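Local coordinates for protein phenolpthiocerol synthesis type-I polyketide synthase ppsA (Mycobacterium bovis, PDB 7AKC) that probably loads an acyl-CoA-derived extender unit through its acyltransferase domain, the part crystallised here, during synthesis of the phthiocerol and phenolphthiocerol lipid core, at residues 221-226 with 258-264. Residues are numbered along the deposited sequence; the frame is centred on the assembly and turned at random.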
loop_
_atom_site.group_PDB
_atom_site.type_symbol
_atom_site.label_atom_id
_atom_site.label_comp_id
_atom_site.label_asym_id
_atom_site.label_seq_id
_atom_site.Cartn_x
_atom_site.Cartn_y
_atom_site.Cartn_z
ATOM N N LEU A 221 -13.903 -3.402 -11.892
ATOM C CA LEU A 221 -12.640 -3.697 -12.618
ATOM C C LEU A 221 -12.119 -5.103 -12.284
ATOM O O LEU A 221 -11.182 -5.542 -12.952
ATOM C CB LEU A 221 -11.583 -2.655 -12.256
ATOM C CG LEU A 221 -12.011 -1.191 -12.312
ATOM C CD1 LEU A 221 -10.858 -0.299 -11.906
ATOM C CD2 LEU A 221 -12.497 -0.820 -13.699
ATOM N N GLN A 222 -12.705 -5.763 -11.296
ATOM C CA GLN A 222 -12.177 -7.081 -10.860
ATOM C C GLN A 222 -12.397 -8.143 -11.955
ATOM O O GLN A 222 -11.452 -8.890 -12.167
ATOM C CB GLN A 222 -12.756 -7.492 -9.509
ATOM C CG GLN A 222 -12.363 -6.580 -8.363
ATOM C CD GLN A 222 -12.974 -7.073 -7.077
ATOM O OE1 GLN A 222 -14.181 -7.252 -6.973
ATOM N NE2 GLN A 222 -12.133 -7.320 -6.090
ATOM N N PRO A 223 -13.550 -8.259 -12.674
ATOM C CA PRO A 223 -13.632 -9.295 -13.718
ATOM C C PRO A 223 -12.557 -9.134 -14.779
ATOM O O PRO A 223 -11.970 -10.134 -15.202
ATOM C CB PRO A 223 -15.041 -9.115 -14.291
ATOM C CG PRO A 223 -15.822 -8.507 -13.168
ATOM C CD PRO A 223 -14.831 -7.531 -12.554
ATOM N N ALA A 224 -12.281 -7.890 -15.198
ATOM C CA ALA A 224 -11.254 -7.585 -16.203
ATOM C C ALA A 224 -9.884 -8.023 -15.688
ATOM O O ALA A 224 -9.132 -8.679 -16.417
ATOM N N MET A 225 -9.591 -7.751 -14.409
ATOM C CA MET A 225 -8.329 -8.146 -13.794
ATOM C C MET A 225 -8.167 -9.650 -13.806
ATOM O O MET A 225 -7.115 -10.141 -14.210
ATOM C CB MET A 225 -8.213 -7.614 -12.359
ATOM C CG MET A 225 -7.969 -6.121 -12.327
ATOM S SD MET A 225 -6.227 -5.668 -12.619
ATOM C CE MET A 225 -5.452 -6.397 -11.162
ATOM N N ARG A 226 -9.201 -10.383 -13.381
ATOM C CA ARG A 226 -9.116 -11.840 -13.336
ATOM C C ARG A 226 -8.946 -12.436 -14.731
ATOM O O ARG A 226 -8.290 -13.472 -14.879
ATOM C CB ARG A 226 -10.336 -12.438 -12.627
ATOM C CG ARG A 226 -10.465 -12.015 -11.176
ATOM C CD ARG A 226 -11.842 -12.380 -10.688
ATOM N NE ARG A 226 -12.112 -11.918 -9.328
ATOM C CZ ARG A 226 -13.221 -11.281 -8.963
ATOM N NH1 ARG A 226 -14.164 -11.000 -9.860
ATOM N NH2 ARG A 226 -13.389 -10.903 -7.703
ATOM N N GLU A 258 -6.443 -13.429 -9.146
ATOM C CA GLU A 258 -7.416 -13.285 -8.074
ATOM C C GLU A 258 -6.838 -12.425 -6.960
ATOM O O GLU A 258 -7.533 -11.512 -6.496
ATOM C CB GLU A 258 -7.897 -14.652 -7.538
ATOM C CG GLU A 258 -9.062 -14.515 -6.568
ATOM C CD GLU A 258 -10.286 -13.792 -7.107
ATOM O OE1 GLU A 258 -11.072 -14.432 -7.843
ATOM O OE2 GLU A 258 -10.462 -12.588 -6.799
ATOM N N HIS A 259 -5.560 -12.668 -6.582
ATOM C CA HIS A 259 -4.877 -11.847 -5.591
ATOM C C HIS A 259 -4.826 -10.367 -6.019
ATOM O O HIS A 259 -5.128 -9.517 -5.193
ATOM C CB HIS A 259 -3.452 -12.339 -5.312
ATOM C CG HIS A 259 -2.774 -11.530 -4.244
ATOM N ND1 HIS A 259 -3.047 -11.740 -2.907
ATOM C CD2 HIS A 259 -1.912 -10.494 -4.357
ATOM C CE1 HIS A 259 -2.329 -10.843 -2.245
ATOM N NE2 HIS A 259 -1.623 -10.079 -3.083
ATOM N N TRP A 260 -4.428 -10.052 -7.266
ATOM C CA TRP A 260 -4.350 -8.636 -7.688
ATOM C C TRP A 260 -5.714 -7.963 -7.826
ATOM O O TRP A 260 -5.861 -6.798 -7.422
ATOM C CB TRP A 260 -3.474 -8.483 -8.953
ATOM C CG TRP A 260 -2.094 -9.040 -8.726
ATOM C CD1 TRP A 260 -1.536 -10.134 -9.328
ATOM C CD2 TRP A 260 -1.161 -8.615 -7.718
ATOM N NE1 TRP A 260 -0.301 -10.404 -8.771
ATOM C CE2 TRP A 260 -0.050 -9.486 -7.778
ATOM C CE3 TRP A 260 -1.184 -7.614 -6.730
ATOM C CZ2 TRP A 260 1.019 -9.385 -6.888
ATOM C CZ3 TRP A 260 -0.102 -7.488 -5.890
ATOM C CH2 TRP A 260 0.974 -8.379 -5.958
ATOM N N ALA A 261 -6.744 -8.716 -8.266
ATOM C CA ALA A 261 -8.128 -8.195 -8.316
ATOM C C ALA A 261 -8.637 -7.915 -6.893
ATOM O O ALA A 261 -9.298 -6.900 -6.651
ATOM C CB ALA A 261 -9.045 -9.210 -8.997
ATOM N N THR A 262 -8.286 -8.792 -5.938
ATOM C CA THR A 262 -8.708 -8.618 -4.553
ATOM C C THR A 262 -7.975 -7.477 -3.881
ATOM O O THR A 262 -8.580 -6.677 -3.161
ATOM C CB THR A 262 -8.530 -9.940 -3.799
ATOM O OG1 THR A 262 -9.438 -10.905 -4.326
ATOM C CG2 THR A 262 -8.724 -9.793 -2.288
ATOM N N ASN A 263 -6.655 -7.402 -4.113
ATOM C CA ASN A 263 -5.772 -6.393 -3.524
ATOM C C ASN A 263 -6.196 -4.957 -3.855
ATOM O O ASN A 263 -6.144 -4.074 -2.987
ATOM C CB ASN A 263 -4.307 -6.662 -3.926
ATOM C CG ASN A 263 -3.395 -5.500 -3.686
ATOM O OD1 ASN A 263 -3.220 -4.643 -4.571
ATOM N ND2 ASN A 263 -2.889 -5.392 -2.466
ATOM N N MET A 264 -6.638 -4.748 -5.089
ATOM C CA MET A 264 -7.042 -3.384 -5.528
ATOM C C MET A 264 -8.347 -2.930 -4.850
ATOM O O MET A 264 -8.539 -1.725 -4.756
ATOM C CB MET A 264 -7.187 -3.336 -7.055
ATOM C CG MET A 264 -8.432 -3.988 -7.583
ATOM S SD MET A 264 -8.411 -4.106 -9.379
ATOM C CE MET A 264 -7.931 -2.439 -9.813
#
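Ala261 presents its small methyl group to helix 222-228, and three side chains of that helix, Gln222, Met225 and Arg226, gather round it. The pair illustrates two nearly antiparallel helices packed closely, consistent with the small side chain at the point of contact: the short segments approach to 8.5 Å between axes, their directions 155° apart. Met225 can be followed atom by atom. Met225 CB rests on Ala261 CB at 3.8 Å; CG meets the sulfur of Met264, with 3.6 Å between Met225 CG and Met264 SD. The Met225 chain then bends twice, at chi2 (-81°) and again at chi3, bringing Met225 CE to 3.6 Å from Trp260 CB, before the indole leads off from the interface. Beyond Met225, the Met264 methyl reaches Leu221 CD1 more loosely.

Polar bonds close the other flank. Gln222 runs extended past CG, and its NE2 donates to Ala261 O over 2.9 Å in an almost straight bond (174°), the oxygen lying in the amide plane of Gln222 while the nitrogen stands above the carbonyl plane. Arg226 lays its guanidinium over Gln222 CB and turns its NE edge to Glu258, forming a salt bridge of 3.1 Å from Arg226 NE to Glu258 OE2, on the syn side; NH2 adds a weak bond to the same oxygen.

Within the acyltransferase domain, helix 127-141 lies against Met225 and Met264 through Arg137, whereas Trp260 packs on helix 115-121, which follows the probable nucleophile elbow at the end of strand 107-110 of the parallel sheet.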